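Local coordinates for protein putative S41 protease (Bacteroides fragilis NCTC 9343, PDB 3K50) that is of unconfirmed function but belongs to peptidase family S41 and probably cleaves peptide bonds as a serine protease that carries a PDZ domain, at residues S21-E26 with F342-V347; L28-M33 with Y264-V269; P72-D77 with T163-S168; F76-Y81 with S128-G133. One frame throughout, in Å; residues are numbered along the deposited sequence. Where two conformers were deposited one is given.

Contact 1: residues S21-E26 with F342-V347; sequences SVMRQE and FILNLV
V22 meets L344 through one methyl on each side. CG1 of V22 lies 3.6 Å from CD2 of L344, and the side chains lie alongside each other, pointing opposite ways. The next helix residue, M23, is a selenomethionine and uses its CG. That atom lies 4.0 Å from L344 CD2 and 3.8 Å from L346 CD1, so it touches both leucines. CG of L346 is anti to its backbone N (chi1 -176°), and the fork at CG faces the helix. Its CD1 meets M23, and its CD2 lies 3.9 Å from CB of E26. No hydrogen bond crosses between the segments, and the contact is held by apolar packing. It is a helix laid on one face of an antiparallel sheet. The axis of helix 21-26 runs 9.6 Å from that of strand 342-347, and their N-to-C directions differ by 26°. The helix belongs to the S41 N-terminal domain, the strand to the S41 peptidase region. Further out, strand 330-336 pairs with this strand through backbone bonds of F335 to L344 and of K333 to L346. V22 also touches F335, and L344 touches I63 of strand 62-65. M23 packs against F48, L49 and A52 of helix 45-52. The carboxylate of E26 turns away from the strand and forms a salt bridge with R268.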
# COMPACT_ATOMS: atom_id res chain seq x y z
N SER A 21 -24.79 -7.78 14.19
CA SER A 21 -25.18 -9.04 13.57
C SER A 21 -24.16 -9.52 12.55
O SER A 21 -23.71 -10.64 12.69
CB SER A 21 -26.57 -8.94 12.96
OG SER A 21 -26.63 -7.88 12.04
N VAL A 22 -23.78 -8.71 11.56
CA VAL A 22 -22.77 -9.10 10.61
C VAL A 22 -21.49 -9.54 11.36
O VAL A 22 -20.86 -10.50 10.94
CB VAL A 22 -22.50 -7.99 9.58
CG1 VAL A 22 -22.00 -6.73 10.27
CG2 VAL A 22 -21.49 -8.48 8.53
N MSE A 23 -21.14 -8.90 12.49
CA MSE A 23 -19.92 -9.29 13.21
C MSE A 23 -20.09 -10.62 13.95
O MSE A 23 -19.24 -11.47 13.91
CB MSE A 23 -19.48 -8.19 14.22
CG MSE A 23 -18.79 -7.00 13.55
SE MSE A 23 -18.19 -5.68 14.88
CE MSE A 23 -16.67 -6.65 15.66
N ARG A 24 -21.20 -10.79 14.63
CA ARG A 24 -21.38 -12.03 15.39
C ARG A 24 -21.41 -13.26 14.41
O ARG A 24 -21.02 -14.34 14.78
CB ARG A 24 -22.57 -11.91 16.37
CG ARG A 24 -22.20 -10.99 17.54
CD ARG A 24 -23.24 -10.83 18.65
NE ARG A 24 -22.87 -9.84 19.67
CZ ARG A 24 -22.01 -10.02 20.67
NH1 ARG A 24 -21.39 -11.18 20.86
NH2 ARG A 24 -21.78 -9.03 21.51
N GLN A 25 -21.81 -13.06 13.16
CA GLN A 25 -21.86 -14.15 12.21
C GLN A 25 -20.54 -14.34 11.49
O GLN A 25 -20.08 -15.47 11.34
CB GLN A 25 -22.99 -13.93 11.18
CG GLN A 25 -22.99 -14.96 9.98
CD GLN A 25 -23.03 -16.47 10.36
OE1 GLN A 25 -22.33 -17.30 9.75
NE2 GLN A 25 -23.83 -16.83 11.38
N GLU A 26 -19.91 -13.24 11.06
CA GLU A 26 -18.78 -13.31 10.13
C GLU A 26 -17.38 -13.05 10.66
O GLU A 26 -16.42 -13.34 9.97
CB GLU A 26 -18.99 -12.25 9.04
CG GLU A 26 -20.31 -12.27 8.32
CD GLU A 26 -20.48 -13.45 7.38
OE1 GLU A 26 -19.53 -14.18 7.14
OE2 GLU A 26 -21.60 -13.64 6.87
N PHE A 342 -22.11 2.80 4.51
CA PHE A 342 -20.74 2.65 4.93
C PHE A 342 -20.35 1.21 4.67
O PHE A 342 -21.20 0.36 4.41
CB PHE A 342 -20.51 3.03 6.40
CG PHE A 342 -21.17 2.11 7.40
CD1 PHE A 342 -20.50 1.00 7.89
CD2 PHE A 342 -22.41 2.42 7.91
CE1 PHE A 342 -21.08 0.20 8.88
CE2 PHE A 342 -23.01 1.63 8.88
CZ PHE A 342 -22.35 0.52 9.37
N ILE A 343 -19.06 0.97 4.69
CA ILE A 343 -18.47 -0.34 4.48
C ILE A 343 -17.73 -0.72 5.75
O ILE A 343 -16.93 0.10 6.27
CB ILE A 343 -17.43 -0.34 3.36
CG1 ILE A 343 -18.02 0.13 2.02
CG2 ILE A 343 -16.78 -1.76 3.22
CD1 ILE A 343 -16.97 0.48 1.00
N LEU A 344 -18.02 -1.93 6.24
CA LEU A 344 -17.34 -2.58 7.37
C LEU A 344 -16.31 -3.52 6.78
O LEU A 344 -16.69 -4.50 6.13
CB LEU A 344 -18.30 -3.40 8.21
CG LEU A 344 -17.71 -4.33 9.31
CD1 LEU A 344 -16.80 -3.50 10.23
CD2 LEU A 344 -18.81 -5.01 10.13
N ASN A 345 -15.03 -3.15 6.89
CA ASN A 345 -13.91 -3.99 6.47
C ASN A 345 -13.58 -4.81 7.71
O ASN A 345 -12.97 -4.30 8.65
CB ASN A 345 -12.75 -3.15 5.98
CG ASN A 345 -13.02 -2.53 4.60
OD1 ASN A 345 -13.18 -1.31 4.45
ND2 ASN A 345 -13.13 -3.38 3.60
N LEU A 346 -14.09 -6.04 7.74
CA LEU A 346 -14.00 -6.91 8.91
C LEU A 346 -12.99 -8.06 8.83
O LEU A 346 -12.91 -8.70 7.79
CB LEU A 346 -15.38 -7.48 9.15
CG LEU A 346 -15.63 -8.37 10.38
CD1 LEU A 346 -15.59 -7.53 11.63
CD2 LEU A 346 -17.04 -9.05 10.20
N VAL A 347 -12.22 -8.30 9.88
CA VAL A 347 -11.34 -9.47 9.92
C VAL A 347 -12.22 -10.72 9.82
O VAL A 347 -13.08 -10.94 10.67
CB VAL A 347 -10.48 -9.54 11.21
CG1 VAL A 347 -9.68 -10.84 11.27
CG2 VAL A 347 -9.55 -8.38 11.30

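Contact 2: residues L28-M33 with Y264-V269; sequences LWYRDM and YSDKRV
The Y30 ring is held between two aliphatic chains. On one face lies CG of R31, offset toward the rim. On the opposite face lies K267, whose CD makes a CH-pi contact 3.8 Å from the centroid of the Y30 ring. The K267 chain is extended beyond CG and continues across that face, so that NZ stands 4.0 Å from the centroid of the Y30 ring, 27° off its normal. This is a cation-pi contact, and NZ also bonds to the backbone O of R24. At the edge of the Y30 ring are CB of S265 and OD1 of D266. Y30 OH donates to D266 OD1; the modelled 2.4 Å is very short, and its exact value is doubtful. The other carboxylate oxygen serves R31. OD2 of D266 lies at the edge of the R31 guanidinium, near its plane. It takes hydrogen bonds from NH2 of R31 at 2.9 Å (153° at the hydrogen) and from NE at 3.1 Å, and so forms a salt bridge with R31. R31 thus grips a single oxygen side-on, with guanidinium and carboxylate planes 81° apart. The neighbouring guanidinium would favour a charged carboxylate. Beside this group, CD1 of L28 lies 3.8 Å from C of Y264. The backbone of 265-268 is a type I beta turn. At its start OG of S265 accepts from N of K267 at 3.2 Å, an ST turn in the loop joining antiparallel strands 258-263 and 273-276.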
# COMPACT_ATOMS: atom_id res chain seq x y z
N LEU A 28 -13.85 -13.25 12.42
CA LEU A 28 -12.90 -14.29 12.78
C LEU A 28 -12.96 -14.54 14.26
O LEU A 28 -13.03 -15.70 14.70
CB LEU A 28 -11.45 -13.93 12.42
CG LEU A 28 -10.36 -14.97 12.72
CD1 LEU A 28 -10.56 -16.30 11.98
CD2 LEU A 28 -8.98 -14.40 12.45
N TRP A 29 -12.96 -13.45 15.02
CA TRP A 29 -12.86 -13.51 16.47
C TRP A 29 -14.20 -13.25 17.18
O TRP A 29 -14.26 -12.61 18.21
CB TRP A 29 -11.82 -12.46 16.91
CG TRP A 29 -10.40 -12.73 16.48
CD1 TRP A 29 -9.75 -13.92 16.61
CD2 TRP A 29 -9.42 -11.81 15.92
NE1 TRP A 29 -8.50 -13.82 16.12
CE2 TRP A 29 -8.25 -12.55 15.70
CE3 TRP A 29 -9.44 -10.49 15.53
CZ2 TRP A 29 -7.10 -12.00 15.17
CZ3 TRP A 29 -8.30 -9.92 14.99
CH2 TRP A 29 -7.14 -10.67 14.82
N TYR A 30 -15.28 -13.76 16.64
CA TYR A 30 -16.58 -13.48 17.23
C TYR A 30 -16.63 -13.96 18.69
O TYR A 30 -17.30 -13.38 19.51
CB TYR A 30 -17.71 -14.12 16.40
CG TYR A 30 -17.87 -15.62 16.56
CD1 TYR A 30 -17.18 -16.51 15.77
CD2 TYR A 30 -18.73 -16.14 17.54
CE1 TYR A 30 -17.30 -17.88 15.97
CE2 TYR A 30 -18.87 -17.51 17.73
CZ TYR A 30 -18.18 -18.38 16.95
OH TYR A 30 -18.32 -19.74 17.15
N ARG A 31 -15.94 -15.03 19.02
CA ARG A 31 -16.00 -15.55 20.38
C ARG A 31 -15.36 -14.64 21.44
O ARG A 31 -15.59 -14.82 22.64
CB ARG A 31 -15.30 -16.91 20.44
CG ARG A 31 -16.04 -18.06 19.78
CD ARG A 31 -15.19 -19.33 19.98
NE ARG A 31 -15.87 -20.49 19.44
CZ ARG A 31 -16.84 -21.16 20.06
NH1 ARG A 31 -17.25 -20.79 21.26
NH2 ARG A 31 -17.42 -22.20 19.48
N ASP A 32 -14.52 -13.73 20.97
CA ASP A 32 -13.76 -12.82 21.81
C ASP A 32 -14.32 -11.40 21.79
O ASP A 32 -13.69 -10.48 22.29
CB ASP A 32 -12.29 -12.85 21.36
CG ASP A 32 -11.64 -14.18 21.63
OD1 ASP A 32 -11.61 -14.58 22.81
OD2 ASP A 32 -11.18 -14.82 20.67
N MSE A 33 -15.51 -11.22 21.23
CA MSE A 33 -16.16 -9.95 21.35
C MSE A 33 -16.69 -9.80 22.77
O MSE A 33 -16.98 -10.79 23.43
CB MSE A 33 -17.37 -9.82 20.40
CG MSE A 33 -17.00 -9.77 18.93
SE MSE A 33 -18.53 -10.01 17.74
CE MSE A 33 -19.54 -8.39 18.25
N TYR A 264 -11.02 -19.51 8.41
CA TYR A 264 -12.09 -18.70 9.01
C TYR A 264 -12.46 -19.24 10.41
O TYR A 264 -11.83 -20.19 10.89
CB TYR A 264 -13.29 -18.71 8.07
CG TYR A 264 -13.04 -17.93 6.79
CD1 TYR A 264 -12.26 -18.46 5.77
CD2 TYR A 264 -13.63 -16.71 6.58
CE1 TYR A 264 -12.02 -17.77 4.59
CE2 TYR A 264 -13.39 -16.00 5.38
CZ TYR A 264 -12.58 -16.55 4.41
OH TYR A 264 -12.34 -15.86 3.24
N SER A 265 -13.48 -18.68 11.04
CA SER A 265 -13.90 -19.10 12.40
C SER A 265 -14.65 -20.42 12.30
O SER A 265 -14.95 -20.86 11.20
CB SER A 265 -14.85 -18.08 13.01
OG SER A 265 -16.17 -18.20 12.41
N ASP A 266 -14.99 -21.02 13.43
CA ASP A 266 -15.75 -22.28 13.42
C ASP A 266 -17.17 -22.16 12.85
O ASP A 266 -17.79 -23.16 12.65
CB ASP A 266 -15.73 -23.00 14.76
CG ASP A 266 -16.26 -22.17 15.94
OD1 ASP A 266 -17.02 -21.20 15.77
OD2 ASP A 266 -15.90 -22.54 17.08
N LYS A 267 -17.66 -20.97 12.59
CA LYS A 267 -18.94 -20.77 11.97
C LYS A 267 -18.82 -20.64 10.46
O LYS A 267 -19.84 -20.57 9.79
CB LYS A 267 -19.61 -19.45 12.43
CG LYS A 267 -20.26 -19.44 13.83
CD LYS A 267 -20.62 -18.03 14.19
CE LYS A 267 -21.67 -17.97 15.27
NZ LYS A 267 -21.90 -16.58 15.72
N ARG A 268 -17.60 -20.44 9.94
CA ARG A 268 -17.41 -20.18 8.51
C ARG A 268 -16.35 -21.07 7.83
O ARG A 268 -15.60 -20.66 6.96
CB ARG A 268 -17.12 -18.68 8.31
CG ARG A 268 -18.33 -17.73 8.51
CD ARG A 268 -19.36 -17.88 7.35
NE ARG A 268 -20.59 -17.08 7.49
CZ ARG A 268 -21.63 -17.11 6.64
NH1 ARG A 268 -21.63 -17.90 5.56
NH2 ARG A 268 -22.69 -16.35 6.85
N VAL A 269 -16.36 -22.35 8.24
CA VAL A 269 -15.47 -23.41 7.68
C VAL A 269 -15.63 -23.56 6.17
O VAL A 269 -14.65 -23.76 5.45
CB VAL A 269 -15.69 -24.83 8.35
CG1 VAL A 269 -17.11 -25.44 8.07
CG2 VAL A 269 -14.64 -25.80 7.89

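Contact 3: residues P72-D77 with T163-S168; sequences PSYGFD and TTMPAS
Y74 is wedged between M165 and S168. Starting at the backbone, its CB lies 3.9 Å from SE of M165, a selenomethionine. CG is 3.5 Å from the terminal methyl CE of M165. That methyl sits over the centre of the Y74 ring, 3.5 Å from the centroid and 11° off the normal, a CH-pi contact. M165 reaches this place because its chain bends at the last torsion (chi3 58°), which sets CE over the face. CB of S168 lies over the opposite face, offset toward the rim and 4.1 Å from the centroid of the Y74 ring. Farther along, CE1 of Y74 meets O of P166 at 3.3 Å, at the ring edge and near its plane. The contact buries that carbonyl oxygen, and it has no hydrogen-bond partner in the model. At the tip, OH of Y74 bonds to O of S134. Selenium of M165 also lies 4.0 Å from CE1 of F76, so one Met-aromatic group serves two rings. CB of S168 is 3.4 Å from O of S73, while OG of S168 bonds to N of G133. The contact joins the lead-in to strand 76-82 with the exit of strand 154-165, the outermost strands of a five-stranded antiparallel sheet. This sheet probably belongs to the PDZ-like domain. M165 also touches P102 of helix 102-105 and L138 of strand 136-146.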
# COMPACT_ATOMS: atom_id res chain seq x y z
N PRO A 72 -12.60 14.31 -4.54
CA PRO A 72 -11.67 14.99 -5.48
C PRO A 72 -10.34 15.38 -4.85
O PRO A 72 -10.28 15.66 -3.65
CB PRO A 72 -12.44 16.23 -5.94
CG PRO A 72 -13.86 15.97 -5.61
CD PRO A 72 -13.90 15.00 -4.45
N SER A 73 -9.29 15.40 -5.67
CA SER A 73 -7.93 15.71 -5.17
C SER A 73 -7.04 16.14 -6.30
O SER A 73 -7.43 16.03 -7.46
CB SER A 73 -7.30 14.51 -4.44
OG SER A 73 -6.98 13.43 -5.30
N TYR A 74 -5.87 16.69 -5.94
CA TYR A 74 -4.90 17.18 -6.94
C TYR A 74 -4.03 16.04 -7.53
O TYR A 74 -3.42 16.20 -8.58
CB TYR A 74 -4.02 18.25 -6.32
CG TYR A 74 -4.70 19.60 -6.09
CD1 TYR A 74 -5.18 20.37 -7.16
CD2 TYR A 74 -4.76 20.14 -4.82
CE1 TYR A 74 -5.79 21.64 -6.94
CE2 TYR A 74 -5.31 21.40 -4.59
CZ TYR A 74 -5.82 22.14 -5.64
OH TYR A 74 -6.34 23.35 -5.36
N GLY A 75 -3.98 14.92 -6.82
CA GLY A 75 -3.28 13.74 -7.28
C GLY A 75 -1.88 13.59 -6.74
O GLY A 75 -1.06 12.91 -7.37
N PHE A 76 -1.54 14.22 -5.60
CA PHE A 76 -0.20 13.98 -5.02
C PHE A 76 -0.22 13.78 -3.52
O PHE A 76 -1.09 14.29 -2.84
CB PHE A 76 0.78 15.09 -5.36
CG PHE A 76 0.48 16.42 -4.66
CD1 PHE A 76 -0.44 17.30 -5.18
CD2 PHE A 76 1.14 16.77 -3.48
CE1 PHE A 76 -0.71 18.50 -4.55
CE2 PHE A 76 0.86 17.95 -2.83
CZ PHE A 76 -0.06 18.82 -3.38
N ASP A 77 0.73 13.00 -3.02
CA ASP A 77 0.94 12.85 -1.58
C ASP A 77 2.18 13.59 -1.21
O ASP A 77 3.08 13.77 -2.03
CB ASP A 77 1.11 11.38 -1.17
CG ASP A 77 -0.16 10.58 -1.30
OD1 ASP A 77 -1.24 11.22 -1.27
OD2 ASP A 77 -0.06 9.32 -1.45
N THR A 163 4.85 26.69 -11.39
CA THR A 163 3.95 26.05 -12.29
C THR A 163 2.53 26.33 -11.86
O THR A 163 2.27 26.77 -10.71
CB THR A 163 4.18 24.53 -12.32
OG1 THR A 163 3.36 23.96 -13.33
CG2 THR A 163 3.84 23.91 -10.97
N THR A 164 1.62 26.09 -12.81
CA THR A 164 0.18 26.24 -12.58
C THR A 164 -0.43 24.86 -12.46
O THR A 164 -0.27 24.04 -13.37
CB THR A 164 -0.48 26.95 -13.76
OG1 THR A 164 0.16 28.22 -13.89
CG2 THR A 164 -1.99 27.12 -13.54
N MSE A 165 -1.11 24.60 -11.34
CA MSE A 165 -1.74 23.31 -11.10
C MSE A 165 -3.24 23.44 -11.31
O MSE A 165 -3.88 24.26 -10.66
CB MSE A 165 -1.48 22.79 -9.68
CG MSE A 165 -1.96 21.39 -9.53
SE MSE A 165 -1.31 20.55 -7.95
CE MSE A 165 -2.02 21.79 -6.63
N PRO A 166 -3.81 22.60 -12.18
CA PRO A 166 -5.26 22.73 -12.41
C PRO A 166 -6.08 22.33 -11.19
O PRO A 166 -5.53 21.75 -10.22
CB PRO A 166 -5.53 21.78 -13.59
CG PRO A 166 -4.22 21.28 -14.07
CD PRO A 166 -3.20 21.54 -12.99
N ALA A 167 -7.38 22.65 -11.23
CA ALA A 167 -8.28 22.36 -10.12
C ALA A 167 -8.37 20.87 -9.85
O ALA A 167 -8.24 20.05 -10.78
CB ALA A 167 -9.69 22.95 -10.37
N SER A 168 -8.56 20.52 -8.59
CA SER A 168 -8.70 19.13 -8.23
C SER A 168 -9.88 18.45 -8.91
O SER A 168 -10.80 19.10 -9.36
CB SER A 168 -8.85 18.99 -6.72
OG SER A 168 -9.85 19.83 -6.21

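Contact 4: residues F76-Y81 with S128-G133; sequences FDYTLY and SELLQG
F76 and L130 are linked through one water, which donates to F76 O at 2.9 Å and to L130 O at 3.3 Å. The same water lies over one face of the F76 ring, toward the rim. L130 O also sits 3.3 Å from CZ of F76, and no direct hydrogen bond joins the segments. The rest is apolar and turns on L130, whose two methyls divide between two rings. Its CD2 lies 4.0 Å from CZ of F76. Its CD1 lies over one face of the Y78 ring, 4.2 Å from the centroid and 18° off the normal, a CH-pi contact displaced toward the rim. CG of L130 is anti to its carbonyl carbon (chi1 -70°). CD2 of L80 adds a looser contact with CD1 of L130 at 4.3 Å. At the edge of the Y78 ring, near its plane, stands CD2 of L131. OH of Y78 bonds to E127, just before the second segment. A glycerol, probably from the crystallisation liquor, is bound about 5 Å from the Y78 side chain. The contact packs a short 3-10 turn of the PDZ domain against the edge strand of the sheet. That strand, 76-82, lies beside 90-97, where I94 touches F76. L130, a buried residue, also touches I114 and M117 of strand 113-117.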
# COMPACT_ATOMS: atom_id res chain seq x y z
N PHE A 76 -1.54 14.22 -5.60
CA PHE A 76 -0.20 13.98 -5.02
C PHE A 76 -0.22 13.78 -3.52
O PHE A 76 -1.09 14.29 -2.84
CB PHE A 76 0.78 15.09 -5.36
CG PHE A 76 0.48 16.42 -4.66
CD1 PHE A 76 -0.44 17.30 -5.18
CD2 PHE A 76 1.14 16.77 -3.48
CE1 PHE A 76 -0.71 18.50 -4.55
CE2 PHE A 76 0.86 17.95 -2.83
CZ PHE A 76 -0.06 18.82 -3.38
N ASP A 77 0.73 13.00 -3.02
CA ASP A 77 0.94 12.85 -1.58
C ASP A 77 2.18 13.59 -1.21
O ASP A 77 3.08 13.77 -2.03
CB ASP A 77 1.11 11.38 -1.17
CG ASP A 77 -0.16 10.58 -1.30
OD1 ASP A 77 -1.24 11.22 -1.27
OD2 ASP A 77 -0.06 9.32 -1.45
N TYR A 78 2.27 13.99 0.06
CA TYR A 78 3.38 14.79 0.52
C TYR A 78 3.71 14.64 2.00
O TYR A 78 2.98 14.02 2.73
CB TYR A 78 3.02 16.26 0.31
CG TYR A 78 1.87 16.68 1.20
CD1 TYR A 78 0.56 16.49 0.81
CD2 TYR A 78 2.10 17.23 2.46
CE1 TYR A 78 -0.49 16.84 1.60
CE2 TYR A 78 1.05 17.57 3.28
CZ TYR A 78 -0.25 17.38 2.84
OH TYR A 78 -1.33 17.71 3.62
N THR A 79 4.79 15.29 2.43
CA THR A 79 5.19 15.37 3.82
C THR A 79 5.68 16.76 4.03
O THR A 79 6.46 17.26 3.22
CB THR A 79 6.40 14.52 4.16
OG1 THR A 79 6.17 13.17 3.76
CG2 THR A 79 6.72 14.60 5.68
N LEU A 80 5.26 17.37 5.14
CA LEU A 80 5.68 18.74 5.53
C LEU A 80 6.99 18.76 6.30
O LEU A 80 7.24 17.89 7.14
CB LEU A 80 4.64 19.38 6.45
CG LEU A 80 3.31 19.65 5.82
CD1 LEU A 80 2.49 20.54 6.73
CD2 LEU A 80 3.51 20.31 4.46
N TYR A 81 7.82 19.76 5.98
CA TYR A 81 9.08 20.02 6.67
C TYR A 81 9.11 21.50 6.97
O TYR A 81 8.78 22.31 6.10
CB TYR A 81 10.30 19.70 5.79
CG TYR A 81 10.54 18.25 5.62
CD1 TYR A 81 9.74 17.50 4.77
CD2 TYR A 81 11.56 17.60 6.31
CE1 TYR A 81 9.92 16.16 4.62
CE2 TYR A 81 11.74 16.23 6.18
CZ TYR A 81 10.92 15.53 5.30
OH TYR A 81 11.09 14.18 5.11
N SER A 128 -4.67 21.83 4.29
CA SER A 128 -5.72 21.07 3.62
C SER A 128 -5.93 21.65 2.21
O SER A 128 -6.48 20.97 1.34
CB SER A 128 -7.03 21.01 4.47
OG SER A 128 -7.75 22.24 4.48
N GLU A 129 -5.43 22.86 1.94
CA GLU A 129 -5.49 23.39 0.57
C GLU A 129 -4.56 22.61 -0.38
O GLU A 129 -4.64 22.78 -1.59
CB GLU A 129 -5.16 24.87 0.48
CG GLU A 129 -6.09 25.75 1.31
CD GLU A 129 -5.81 27.23 1.15
OE1 GLU A 129 -4.90 27.60 0.35
OE2 GLU A 129 -6.50 28.02 1.81
N LEU A 130 -3.65 21.83 0.17
CA LEU A 130 -2.80 20.93 -0.66
C LEU A 130 -3.54 19.71 -1.21
O LEU A 130 -3.07 19.07 -2.15
CB LEU A 130 -1.60 20.43 0.17
CG LEU A 130 -0.60 21.55 0.47
CD1 LEU A 130 0.37 21.21 1.59
CD2 LEU A 130 0.14 21.96 -0.84
N LEU A 131 -4.69 19.38 -0.61
CA LEU A 131 -5.44 18.19 -0.96
C LEU A 131 -6.39 18.40 -2.13
O LEU A 131 -6.51 17.54 -3.00
CB LEU A 131 -6.20 17.72 0.26
CG LEU A 131 -5.42 17.15 1.44
CD1 LEU A 131 -6.41 16.85 2.56
CD2 LEU A 131 -4.70 15.88 1.05
N GLN A 132 -7.05 19.54 -2.17
CA GLN A 132 -8.02 19.84 -3.22
C GLN A 132 -8.32 21.31 -3.28
O GLN A 132 -7.99 22.03 -2.35
CB GLN A 132 -9.31 19.11 -2.91
CG GLN A 132 -9.69 19.24 -1.46
CD GLN A 132 -11.14 18.97 -1.22
OE1 GLN A 132 -11.67 17.93 -1.62
NE2 GLN A 132 -11.81 19.93 -0.57
N GLY A 133 -8.95 21.74 -4.37
CA GLY A 133 -9.30 23.13 -4.53
C GLY A 133 -9.30 23.55 -5.98
O GLY A 133 -9.34 22.71 -6.88
O HOH W 1 -3.32 16.07 -3.42

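Overall arrangement
From the N terminus, helix 18-26 enters contact 1, which closes a loop of more than 300 residues at strand 342-352. Contact 2 starts just after this helix and closes a shorter loop within the first, at the turn after strand 258-263. The two contacts touch directly, 11 Å apart between centres. Together they tie the N-terminal domain to the antiparallel sheet that holds strand 342-352. Contacts 3 and 4 lie within both loops, about 33 to 44 Å away between centres. They start from the same stretch around F76; contact 4 closes first, at 128-133, and contact 3 at 163-168. Both join parts of one five-stranded antiparallel sheet and its flanking loops, probably the PDZ-like domain.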